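Local atomic coordinates of putative uncharacterized protein PH0242 (Pyrococcus horikoshii, PDB entry 3VU1), a protein that belongs to the archaeal AglB oligosaccharyltransferase family, is represented here by its C-terminal globular domain, and binds a calcium ion. Residues Phe67-Asp71 and Thr210-Leu216; Phe233-Ile237 and Tyr248-Ala254; Ala254-Asp260 and His277-Ile283; Ile283-Asp289 and His319-Ile325. All coordinates share one frame; numbering follows the deposited sequence.

Contact 1. Residues Phe67-Asp71 and Thr210-Leu216; sequences FLARD and TSNFVKL
Asn212 and Phe67 meet where the end of helix 60-69 faces the start of helix 212-218. The amide of Asn212 gives ND2 to Phe67 O at 2.9 Å, tilted from the carbonyl plane, while its CB lies over one face of the Phe67 ring. Backbone bonds flank it: Asn212 N donates to Arg70 O at 2.8 Å, and Phe213 N reaches Leu68 O at 2.8 Å. Carbonyls at and just past the end of helix 60-69 thus accept the N-H groups of the first turn of the other helix. Phe67 CZ packs on Leu216 CD1 at 3.8 Å, and the Phe67 ring also meets the rings of Phe236, Phe79 and Phe87. Lys215 spans the polar flank. Its chain turns only at the last torsion (chi4 72°), which brings NZ to Asp71 OD2 at 2.8 Å in a salt bridge, to Thr210 O at 2.7 Å and to Asn212 OD1 at 3.0 Å. Asp71 OD1 takes the hydroxyl of Thr210, and Ser223 and Ser224 bind the same carboxylate. The looser, partly exposed side belongs to Arg70, whose CB points away from the partner segment and whose guanidinium pairs with Glu414. One carboxylate and two carbonyl oxygens round the buried ammonium would be expected to favour its charged form, and holding Asn212 OD1 on that ammonium fixes the amide so that ND2 faces Phe67 O.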
# COMPACT_ATOMS: atom_id res chain seq x y z
N PHE A 67 3.15 -6.09 -3.61
CA PHE A 67 3.30 -4.97 -2.68
C PHE A 67 4.19 -5.29 -1.48
O PHE A 67 5.14 -4.57 -1.23
CB PHE A 67 1.93 -4.51 -2.20
CG PHE A 67 1.99 -3.42 -1.20
CD1 PHE A 67 2.59 -2.20 -1.51
CD2 PHE A 67 1.46 -3.61 0.08
CE1 PHE A 67 2.66 -1.19 -0.57
CE2 PHE A 67 1.52 -2.59 1.03
CZ PHE A 67 2.13 -1.38 0.70
N LEU A 68 3.90 -6.37 -0.75
CA LEU A 68 4.52 -6.60 0.56
C LEU A 68 5.98 -7.01 0.50
O LEU A 68 6.76 -6.58 1.34
CB LEU A 68 3.72 -7.61 1.39
CG LEU A 68 2.33 -7.14 1.85
CD1 LEU A 68 1.41 -8.27 2.31
CD2 LEU A 68 2.43 -6.10 2.93
N ALA A 69 6.33 -7.84 -0.48
CA ALA A 69 7.63 -8.49 -0.54
C ALA A 69 8.63 -7.63 -1.30
O ALA A 69 9.80 -7.95 -1.37
CB ALA A 69 7.51 -9.87 -1.19
N ARG A 70 8.19 -6.54 -1.90
CA ARG A 70 9.11 -5.81 -2.75
C ARG A 70 9.31 -4.38 -2.35
O ARG A 70 8.75 -3.91 -1.37
CB ARG A 70 8.68 -5.88 -4.20
CG ARG A 70 8.48 -7.29 -4.63
CD ARG A 70 9.77 -8.01 -4.97
NE ARG A 70 9.42 -8.67 -6.22
CZ ARG A 70 10.12 -8.62 -7.34
NH1 ARG A 70 11.30 -8.03 -7.36
NH2 ARG A 70 9.64 -9.23 -8.43
N ASP A 71 10.12 -3.69 -3.15
CA ASP A 71 10.65 -2.41 -2.79
C ASP A 71 10.68 -1.65 -4.09
O ASP A 71 10.75 -2.27 -5.16
CB ASP A 71 12.07 -2.61 -2.26
CG ASP A 71 12.73 -1.31 -1.81
OD1 ASP A 71 13.99 -1.29 -1.75
OD2 ASP A 71 11.98 -0.33 -1.52
N THR A 210 14.65 -5.10 2.06
CA THR A 210 14.02 -3.77 1.96
C THR A 210 12.56 -3.81 1.51
O THR A 210 12.03 -2.82 1.02
CB THR A 210 14.83 -2.83 1.04
OG1 THR A 210 14.95 -3.40 -0.28
CG2 THR A 210 16.23 -2.57 1.64
N SER A 211 11.91 -4.96 1.69
CA SER A 211 10.51 -5.15 1.30
C SER A 211 9.63 -4.16 2.03
O SER A 211 9.94 -3.76 3.17
CB SER A 211 10.07 -6.58 1.68
OG SER A 211 10.21 -6.80 3.09
N ASN A 212 8.53 -3.78 1.41
CA ASN A 212 7.54 -2.92 2.03
C ASN A 212 6.96 -3.45 3.36
O ASN A 212 6.63 -2.66 4.24
CB ASN A 212 6.42 -2.64 1.05
CG ASN A 212 6.86 -1.76 -0.10
OD1 ASN A 212 7.77 -0.95 0.03
ND2 ASN A 212 6.23 -1.93 -1.26
N PHE A 213 6.81 -4.76 3.50
CA PHE A 213 6.32 -5.30 4.76
C PHE A 213 7.26 -4.96 5.93
O PHE A 213 6.81 -4.54 6.99
CB PHE A 213 6.16 -6.81 4.67
CG PHE A 213 5.83 -7.45 5.99
CD1 PHE A 213 6.76 -8.26 6.65
CD2 PHE A 213 4.60 -7.27 6.58
CE1 PHE A 213 6.46 -8.88 7.86
CE2 PHE A 213 4.29 -7.88 7.80
CZ PHE A 213 5.22 -8.68 8.44
N VAL A 214 8.56 -5.18 5.72
CA VAL A 214 9.57 -4.85 6.71
C VAL A 214 9.46 -3.37 7.10
O VAL A 214 9.51 -3.05 8.29
CB VAL A 214 10.97 -5.18 6.17
CG1 VAL A 214 12.03 -4.47 6.99
CG2 VAL A 214 11.23 -6.68 6.20
N LYS A 215 9.27 -2.47 6.12
CA LYS A 215 9.13 -1.05 6.40
C LYS A 215 7.90 -0.76 7.24
O LYS A 215 8.00 -0.05 8.23
CB LYS A 215 9.01 -0.21 5.11
CG LYS A 215 10.17 -0.23 4.12
CD LYS A 215 9.84 0.77 2.99
CE LYS A 215 10.77 0.66 1.80
NZ LYS A 215 10.58 -0.56 0.95
N LEU A 216 6.75 -1.27 6.83
CA LEU A 216 5.48 -0.91 7.45
C LEU A 216 5.16 -1.70 8.71
O LEU A 216 4.43 -1.21 9.56
CB LEU A 216 4.32 -1.06 6.46
CG LEU A 216 4.31 -0.20 5.18
CD1 LEU A 216 3.23 -0.69 4.22
CD2 LEU A 216 4.16 1.30 5.44

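Contact 2. Residues Phe233-Ile237 and Tyr248-Ala254; sequences FSNFI and YEFRPFA
Phe236 and Phe250 sit opposite each other in the antiparallel hairpin of strands 236-242 and 245-250, just where helix 228-235 gives way to the first strand. Backbone bonds set the register. Ile237 and Glu249 form the hydrogen-bonded pair, with Ile237 N to Glu249 O at 3.0 Å and Glu249 N to Ile237 O at 2.9 Å. Beyond them, Arg251 N donates to Asn235 O at 2.7 Å in a nearly straight bond (171°), so the pairing extends back to the last residue of the helix.

Apolar contacts occupy the face that carries Phe236 and Phe250. Their rings meet obliquely, planes 47° apart and centroids 5.2 Å apart, and Tyr248 CB lies at the edge of the Phe236 ring. Phe236 also stacks with Phe67, and Tyr248 OH bonds Leu216 O, which joins the hairpin to helix 212-218.

Charged groups mark the face of Ile237 and Glu249. The extended Arg251 chain lays its guanidinium over Ile237, CG1 standing 3.5 Å from NH1, while NE makes a salt bridge to Glu249 OE2. At the guanidinium edge, a water accepts from Arg251 NH1 at 2.7 Å and donates to Ser234 O at 2.9 Å.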
# COMPACT_ATOMS: atom_id res chain seq x y z
N PHE A 233 5.79 6.31 3.12
CA PHE A 233 5.12 6.69 4.38
C PHE A 233 4.12 7.81 4.19
O PHE A 233 3.29 8.03 5.04
CB PHE A 233 6.12 6.97 5.50
CG PHE A 233 6.92 5.77 5.91
CD1 PHE A 233 8.31 5.82 5.98
CD2 PHE A 233 6.29 4.56 6.20
CE1 PHE A 233 9.05 4.69 6.34
CE2 PHE A 233 7.02 3.44 6.56
CZ PHE A 233 8.40 3.50 6.62
N SER A 234 4.14 8.51 3.08
CA SER A 234 3.04 9.46 2.84
C SER A 234 1.83 8.78 2.14
O SER A 234 0.70 9.30 2.18
CB SER A 234 3.55 10.66 2.04
OG SER A 234 3.80 10.33 0.67
N ASN A 235 2.07 7.64 1.47
CA ASN A 235 0.96 6.88 0.87
C ASN A 235 0.19 5.98 1.85
O ASN A 235 -0.99 5.67 1.63
CB ASN A 235 1.49 6.05 -0.29
CG ASN A 235 2.10 6.91 -1.35
OD1 ASN A 235 1.44 7.77 -1.92
ND2 ASN A 235 3.37 6.72 -1.59
N PHE A 236 0.88 5.58 2.92
CA PHE A 236 0.36 4.72 3.99
C PHE A 236 0.53 5.38 5.34
O PHE A 236 1.64 5.42 5.88
CB PHE A 236 1.05 3.34 3.95
CG PHE A 236 0.78 2.60 2.67
CD1 PHE A 236 1.56 2.85 1.53
CD2 PHE A 236 -0.30 1.71 2.57
CE1 PHE A 236 1.29 2.20 0.33
CE2 PHE A 236 -0.58 1.05 1.37
CZ PHE A 236 0.21 1.31 0.25
N ILE A 237 -0.57 5.91 5.86
CA ILE A 237 -0.61 6.67 7.12
C ILE A 237 -1.09 5.80 8.30
O ILE A 237 -2.21 5.27 8.26
CB ILE A 237 -1.56 7.89 6.94
CG1 ILE A 237 -1.02 8.81 5.85
CG2 ILE A 237 -1.76 8.66 8.24
CD1 ILE A 237 0.49 9.04 5.93
N TYR A 248 -3.22 1.07 8.20
CA TYR A 248 -2.75 2.20 7.38
C TYR A 248 -3.83 2.68 6.46
O TYR A 248 -4.48 1.88 5.81
CB TYR A 248 -1.59 1.75 6.55
CG TYR A 248 -0.31 1.57 7.32
CD1 TYR A 248 0.09 0.30 7.73
CD2 TYR A 248 0.52 2.67 7.65
CE1 TYR A 248 1.28 0.12 8.41
CE2 TYR A 248 1.70 2.51 8.37
CZ TYR A 248 2.08 1.23 8.72
OH TYR A 248 3.26 1.04 9.41
N GLU A 249 -4.06 3.99 6.42
CA GLU A 249 -4.94 4.58 5.40
C GLU A 249 -4.12 4.72 4.13
O GLU A 249 -2.92 5.08 4.17
CB GLU A 249 -5.44 5.94 5.84
CG GLU A 249 -6.08 6.77 4.76
CD GLU A 249 -6.45 8.18 5.25
OE1 GLU A 249 -6.91 8.33 6.39
OE2 GLU A 249 -6.28 9.17 4.49
N PHE A 250 -4.75 4.37 3.00
CA PHE A 250 -4.08 4.47 1.72
C PHE A 250 -4.45 5.78 1.08
O PHE A 250 -5.63 6.11 0.97
CB PHE A 250 -4.46 3.32 0.82
CG PHE A 250 -3.85 3.38 -0.56
CD1 PHE A 250 -2.47 3.28 -0.74
CD2 PHE A 250 -4.68 3.49 -1.69
CE1 PHE A 250 -1.93 3.29 -2.02
CE2 PHE A 250 -4.14 3.52 -2.96
CZ PHE A 250 -2.77 3.41 -3.13
N ARG A 251 -3.41 6.53 0.69
CA ARG A 251 -3.58 7.75 -0.08
C ARG A 251 -2.75 7.59 -1.30
O ARG A 251 -1.51 7.69 -1.24
CB ARG A 251 -3.12 8.94 0.72
CG ARG A 251 -3.97 9.21 1.94
CD ARG A 251 -3.22 10.14 2.86
NE ARG A 251 -4.07 10.62 3.94
CZ ARG A 251 -3.64 11.43 4.91
NH1 ARG A 251 -2.39 11.86 4.93
NH2 ARG A 251 -4.50 11.82 5.84
N PRO A 252 -3.40 7.29 -2.43
CA PRO A 252 -2.65 7.05 -3.68
C PRO A 252 -1.84 8.29 -4.12
O PRO A 252 -0.73 8.14 -4.66
CB PRO A 252 -3.73 6.67 -4.69
CG PRO A 252 -5.03 7.16 -4.11
CD PRO A 252 -4.86 7.22 -2.60
N PHE A 253 -2.36 9.49 -3.87
CA PHE A 253 -1.62 10.73 -4.18
C PHE A 253 -1.34 11.54 -2.91
O PHE A 253 -2.23 12.07 -2.28
CB PHE A 253 -2.36 11.57 -5.23
CG PHE A 253 -2.79 10.77 -6.40
CD1 PHE A 253 -4.14 10.45 -6.59
CD2 PHE A 253 -1.84 10.26 -7.29
CE1 PHE A 253 -4.54 9.67 -7.68
CE2 PHE A 253 -2.23 9.47 -8.36
CZ PHE A 253 -3.59 9.17 -8.55
N ALA A 254 -0.08 11.61 -2.55
CA ALA A 254 0.28 12.21 -1.28
C ALA A 254 1.48 13.14 -1.39
O ALA A 254 2.28 13.08 -2.36
CB ALA A 254 0.55 11.12 -0.26
O HOH W 1 -0.24 11.75 3.30

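Contact 3. Residues Ala254-Asp260 and His277-Ile283; sequences AIYKIED and HTLRLYI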
# COMPACT_ATOMS: atom_id res chain seq x y z
N ALA A 254 -0.08 11.61 -2.55
CA ALA A 254 0.28 12.21 -1.28
C ALA A 254 1.48 13.14 -1.39
O ALA A 254 2.28 13.08 -2.36
CB ALA A 254 0.55 11.12 -0.26
N ILE A 255 1.60 14.00 -0.38
CA ILE A 255 2.71 14.92 -0.27
C ILE A 255 3.57 14.42 0.88
O ILE A 255 3.08 14.29 2.00
CB ILE A 255 2.22 16.36 -0.01
CG1 ILE A 255 1.55 16.90 -1.26
CG2 ILE A 255 3.37 17.24 0.47
CD1 ILE A 255 0.78 18.18 -1.07
N TYR A 256 4.84 14.16 0.60
CA TYR A 256 5.72 13.67 1.64
C TYR A 256 6.61 14.71 2.31
O TYR A 256 7.32 14.38 3.26
CB TYR A 256 6.56 12.49 1.15
CG TYR A 256 7.55 12.75 0.04
CD1 TYR A 256 8.91 12.88 0.32
CD2 TYR A 256 7.13 12.82 -1.29
CE1 TYR A 256 9.83 13.09 -0.70
CE2 TYR A 256 8.05 13.03 -2.32
CZ TYR A 256 9.39 13.15 -2.01
OH TYR A 256 10.29 13.35 -3.01
N LYS A 257 6.59 15.95 1.82
CA LYS A 257 7.50 17.01 2.28
C LYS A 257 6.96 18.29 1.70
O LYS A 257 6.60 18.32 0.51
CB LYS A 257 8.91 16.74 1.75
CG LYS A 257 10.04 17.60 2.28
CD LYS A 257 11.28 17.31 1.43
CE LYS A 257 12.57 17.84 2.01
NZ LYS A 257 13.33 16.80 2.77
N ILE A 258 6.82 19.31 2.54
CA ILE A 258 6.45 20.65 2.09
C ILE A 258 7.59 21.61 2.45
O ILE A 258 8.16 21.53 3.57
CB ILE A 258 5.20 21.14 2.81
CG1 ILE A 258 4.04 20.19 2.60
CG2 ILE A 258 4.86 22.57 2.36
CD1 ILE A 258 2.71 20.73 3.12
N GLU A 259 7.95 22.51 1.53
CA GLU A 259 8.88 23.61 1.87
C GLU A 259 8.23 24.98 1.74
O GLU A 259 7.50 25.24 0.80
CB GLU A 259 10.16 23.55 1.04
CG GLU A 259 11.17 22.53 1.52
CD GLU A 259 12.24 22.23 0.47
OE1 GLU A 259 13.37 21.88 0.87
OE2 GLU A 259 11.98 22.34 -0.75
N ASP A 260 8.45 25.83 2.73
CA ASP A 260 7.92 27.21 2.69
C ASP A 260 9.09 28.10 2.23
O ASP A 260 10.24 27.90 2.70
CB ASP A 260 7.47 27.62 4.10
CG ASP A 260 6.47 28.76 4.11
OD1 ASP A 260 6.03 29.20 3.02
OD2 ASP A 260 6.10 29.21 5.24
N HIS A 277 1.84 32.23 1.25
CA HIS A 277 2.98 31.35 1.24
C HIS A 277 3.34 30.98 -0.17
O HIS A 277 2.49 30.93 -1.07
CB HIS A 277 2.66 30.06 1.99
CG HIS A 277 2.50 30.22 3.48
ND1 HIS A 277 3.54 30.03 4.35
CD2 HIS A 277 1.36 30.50 4.26
CE1 HIS A 277 3.09 30.18 5.63
NE2 HIS A 277 1.76 30.47 5.57
N THR A 278 4.61 30.69 -0.37
CA THR A 278 5.02 30.03 -1.57
C THR A 278 5.56 28.69 -1.11
O THR A 278 6.48 28.62 -0.29
CB THR A 278 6.04 30.85 -2.36
OG1 THR A 278 5.34 31.92 -2.98
CG2 THR A 278 6.70 30.04 -3.46
N LEU A 279 4.97 27.62 -1.63
CA LEU A 279 5.23 26.28 -1.14
C LEU A 279 5.75 25.41 -2.26
O LEU A 279 5.34 25.54 -3.43
CB LEU A 279 3.94 25.68 -0.58
CG LEU A 279 3.20 26.43 0.53
CD1 LEU A 279 1.87 25.76 0.80
CD2 LEU A 279 4.04 26.50 1.80
N ARG A 280 6.68 24.53 -1.91
CA ARG A 280 7.12 23.48 -2.79
C ARG A 280 6.57 22.18 -2.23
O ARG A 280 6.96 21.77 -1.12
CB ARG A 280 8.65 23.44 -2.88
CG ARG A 280 9.13 22.62 -4.08
CD ARG A 280 10.60 22.26 -3.97
NE ARG A 280 11.44 23.27 -4.59
CZ ARG A 280 12.63 23.65 -4.13
NH1 ARG A 280 13.16 23.14 -3.02
NH2 ARG A 280 13.30 24.56 -4.78
N LEU A 281 5.66 21.55 -2.98
CA LEU A 281 5.06 20.26 -2.61
C LEU A 281 5.74 19.05 -3.28
O LEU A 281 5.82 18.93 -4.52
CB LEU A 281 3.57 20.30 -2.93
CG LEU A 281 2.96 21.66 -2.57
CD1 LEU A 281 1.51 21.73 -3.01
CD2 LEU A 281 3.06 21.98 -1.08
N TYR A 282 6.28 18.16 -2.45
CA TYR A 282 6.94 16.95 -2.95
C TYR A 282 5.92 15.83 -2.98
O TYR A 282 5.42 15.39 -1.95
CB TYR A 282 8.11 16.57 -2.07
CG TYR A 282 9.28 17.50 -2.15
CD1 TYR A 282 9.24 18.77 -1.54
CD2 TYR A 282 10.46 17.12 -2.82
CE1 TYR A 282 10.32 19.63 -1.60
CE2 TYR A 282 11.56 17.98 -2.89
CZ TYR A 282 11.48 19.23 -2.28
OH TYR A 282 12.54 20.08 -2.32
N ILE A 283 5.60 15.37 -4.18
CA ILE A 283 4.47 14.49 -4.39
C ILE A 283 4.90 13.04 -4.58
O ILE A 283 5.84 12.74 -5.32
CB ILE A 283 3.63 14.98 -5.58
CG1 ILE A 283 2.89 16.26 -5.12
CG2 ILE A 283 2.69 13.89 -6.07
CD1 ILE A 283 2.01 16.93 -6.16
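Antiparallel strands 253-262 and 275-285, in the four-stranded sheet of the Peripheral 1 region, meet with a beta bulge: Tyr256 and Lys257 face Tyr282. The register shows it, since Ile255 pairs with Ile283 but Ile258 with Leu281. Tyr256 N bonds Tyr282 O, and Tyr282 N bonds Lys257 O.

Both bulge residues pack on Tyr282. With CG between its backbone N and carbonyl carbon (chi1 65°), the Tyr256 ring swings over the neighbouring strand; Tyr282 CB lies over its face, 3.8 Å from the centroid, and the edge of Tyr282 is turned to that face, offset, planes at 69°. Lys257 sets CD over the centre of the Tyr282 ring. Farther along the same face, Glu259 OE2 accepts Arg280 NH1 at 2.7 Å in a salt bridge and Tyr282 OH at 2.8 Å, from opposite faces of the carboxylate plane. Trp266 gives Arg280 a cation-pi partner.

The other face is largely apolar: Ile258 CG2 touches Leu281 CD2 at 3.9 Å, and strand 464-487 packs against Ile255, Ile258 and Ile283. Asp260 is the exception at its end, where His277, whose NE2 binds Ser273 O, points ND1 at Asp260 OD1 (2.9 Å) and OD2 (2.8 Å), both close to the imidazole plane.

Contact 4. Residues Ile283-Asp289 and His319-Ile325; sequences ISAFGRD and HLEEYPI. With CA (calcium ion), chain C.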
# COMPACT_ATOMS: atom_id res chain seq x y z
N ILE A 283 5.60 15.37 -4.18
CA ILE A 283 4.47 14.49 -4.39
C ILE A 283 4.90 13.04 -4.58
O ILE A 283 5.84 12.74 -5.32
CB ILE A 283 3.63 14.98 -5.58
CG1 ILE A 283 2.89 16.26 -5.12
CG2 ILE A 283 2.69 13.89 -6.07
CD1 ILE A 283 2.01 16.93 -6.16
N SER A 284 4.22 12.15 -3.87
CA SER A 284 4.37 10.73 -4.11
C SER A 284 3.09 10.16 -4.72
O SER A 284 2.04 10.21 -4.10
CB SER A 284 4.73 10.02 -2.82
OG SER A 284 4.64 8.64 -3.00
N ALA A 285 3.17 9.67 -5.96
CA ALA A 285 2.02 9.02 -6.61
C ALA A 285 2.24 7.51 -6.65
O ALA A 285 3.22 7.02 -7.25
CB ALA A 285 1.78 9.58 -8.01
N PHE A 286 1.33 6.79 -6.01
CA PHE A 286 1.53 5.36 -5.79
C PHE A 286 0.71 4.41 -6.70
O PHE A 286 -0.48 4.17 -6.48
CB PHE A 286 1.29 4.99 -4.31
CG PHE A 286 1.80 3.62 -3.97
CD1 PHE A 286 3.12 3.44 -3.55
CD2 PHE A 286 0.97 2.50 -4.14
CE1 PHE A 286 3.59 2.18 -3.26
CE2 PHE A 286 1.45 1.24 -3.86
CZ PHE A 286 2.75 1.08 -3.42
N GLY A 287 1.37 3.84 -7.69
CA GLY A 287 0.69 2.87 -8.54
C GLY A 287 -0.08 3.40 -9.73
O GLY A 287 -0.27 2.67 -10.70
N ARG A 288 -0.57 4.63 -9.67
CA ARG A 288 -1.19 5.25 -10.85
C ARG A 288 -0.75 6.70 -11.10
O ARG A 288 -0.43 7.44 -10.17
CB ARG A 288 -2.72 5.11 -10.84
CG ARG A 288 -3.44 5.93 -9.80
CD ARG A 288 -4.95 5.97 -10.01
NE ARG A 288 -5.47 4.63 -10.28
CZ ARG A 288 -6.62 4.36 -10.88
NH1 ARG A 288 -7.44 5.33 -11.28
NH2 ARG A 288 -6.96 3.09 -11.09
N ASP A 289 -0.76 7.10 -12.37
CA ASP A 289 -0.40 8.47 -12.74
C ASP A 289 -1.38 9.52 -12.24
O ASP A 289 -2.57 9.24 -12.03
CB ASP A 289 -0.28 8.58 -14.26
CG ASP A 289 0.84 7.72 -14.82
OD1 ASP A 289 1.88 7.49 -14.16
OD2 ASP A 289 0.66 7.26 -15.95
N HIS A 319 3.92 8.24 -12.32
CA HIS A 319 3.98 7.80 -10.93
C HIS A 319 5.27 7.17 -10.57
O HIS A 319 5.53 6.93 -9.40
CB HIS A 319 2.80 6.92 -10.57
CG HIS A 319 2.86 5.53 -11.15
ND1 HIS A 319 3.50 4.50 -10.54
CD2 HIS A 319 2.31 5.01 -12.31
CE1 HIS A 319 3.37 3.39 -11.28
NE2 HIS A 319 2.64 3.69 -12.36
N LEU A 320 6.10 6.90 -11.56
CA LEU A 320 7.47 6.39 -11.33
C LEU A 320 8.55 7.46 -11.41
O LEU A 320 9.71 7.19 -11.13
CB LEU A 320 7.81 5.27 -12.31
CG LEU A 320 6.85 4.09 -12.24
CD1 LEU A 320 7.02 3.18 -13.46
CD2 LEU A 320 7.03 3.35 -10.91
N GLU A 321 8.15 8.68 -11.80
CA GLU A 321 9.09 9.78 -12.00
C GLU A 321 8.46 11.12 -11.64
O GLU A 321 8.33 12.04 -12.45
CB GLU A 321 9.63 9.78 -13.42
CG GLU A 321 10.79 8.81 -13.63
CD GLU A 321 11.28 8.76 -15.07
OE1 GLU A 321 12.46 8.36 -15.26
OE2 GLU A 321 10.51 9.11 -16.00
N GLU A 322 8.06 11.22 -10.39
CA GLU A 322 7.31 12.37 -9.95
C GLU A 322 8.29 13.51 -9.66
O GLU A 322 9.45 13.27 -9.39
CB GLU A 322 6.43 12.00 -8.74
CG GLU A 322 7.14 11.10 -7.76
CD GLU A 322 6.68 9.65 -7.75
OE1 GLU A 322 5.49 9.39 -7.46
OE2 GLU A 322 7.54 8.74 -7.94
N TYR A 323 7.80 14.74 -9.78
CA TYR A 323 8.63 15.95 -9.63
C TYR A 323 7.90 16.95 -8.69
O TYR A 323 6.69 16.98 -8.66
CB TYR A 323 8.93 16.59 -11.02
CG TYR A 323 7.66 16.94 -11.77
CD1 TYR A 323 6.97 18.13 -11.51
CD2 TYR A 323 7.13 16.06 -12.71
CE1 TYR A 323 5.79 18.43 -12.16
CE2 TYR A 323 5.95 16.36 -13.37
CZ TYR A 323 5.28 17.54 -13.10
OH TYR A 323 4.09 17.82 -13.77
N PRO A 324 8.65 17.77 -7.95
CA PRO A 324 8.06 18.80 -7.06
C PRO A 324 7.23 19.85 -7.77
O PRO A 324 7.45 20.12 -8.92
CB PRO A 324 9.29 19.49 -6.46
CG PRO A 324 10.38 18.46 -6.54
CD PRO A 324 10.10 17.62 -7.76
N ILE A 325 6.31 20.46 -7.06
CA ILE A 325 5.39 21.44 -7.61
C ILE A 325 5.33 22.67 -6.72
O ILE A 325 5.25 22.54 -5.49
CB ILE A 325 3.99 20.81 -7.73
CG1 ILE A 325 3.82 20.30 -9.14
CG2 ILE A 325 2.86 21.77 -7.44
CD1 ILE A 325 2.48 19.64 -9.33
CA CA C . 5.47 6.54 -7.02
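His319 and Glu322 both carry CG between their own backbone N and carbonyl carbon (chi1 73° for His319), and Glu322 then bends about its CB-CG bond (chi2 -107°), which turns its carboxylate back toward Ala285 and the calcium ion. In His319 the first torsion lays the ring against Gly287. The ion is bound by the backbone oxygens Ala285 O at 2.3 Å and His319 O at 2.4 Å, and by Glu322 OE1 at 2.9 Å, a long ligand distance to be read with caution at 2.7 Å resolution; Glu76 completes the residues of the site. Glu322 OE1 has a second role, accepting Ala285 N at 2.8 Å nearly along its C-O axis, so that one residue is held at both its N-H and, through the ion, its carbonyl. Oxygens that would otherwise repel, Ala285 O and His319 O, can therefore lie side by side around the cation.

Gly287 passes over one face of the imidazole, its CA 4.0 Å from the His319 ring centroid, with the Gly287-Arg288 peptide covering the same face. Asp289 fixes the backbone next to it: OD1 accepts His319 N at 2.8 Å and lies at the ring edge near CD2. Beyond the metal, Ile283 CD1 meets Ile325 CD1 at 4.2 Å.

The site thus ties the end of strand 275-285 to the loop before strand 325-331. Strand 253-262 pairs with Ser284 through Ala254, Leu281 bonds Ile325 on the other side, and helix 228-235 packs on Ser284 and Phe286.

From the N terminus, contact 1 closes the longest loop, bringing helix 60-69 to helix 212-218 across 138 intervening residues. The other three follow in series, neither nesting nor crossing. Contact 2 closes ten residues, most of them the remainder of hairpin 236-250, and touches contact 1 through Phe67 with Phe236 and Leu216 O with Tyr248 OH. Ala254 then passes directly from contact 2 into contact 3, which closes 16 residues between paired strands, and Ile283 leads from contact 3 into contact 4, which closes 29 residues at the calcium ion. Phe286 returns to Phe67, so the helical region of contact 1 also meets the metal-bearing segment. Contacts 1 and 3 do not touch, their nearest atoms being about 12 Å apart.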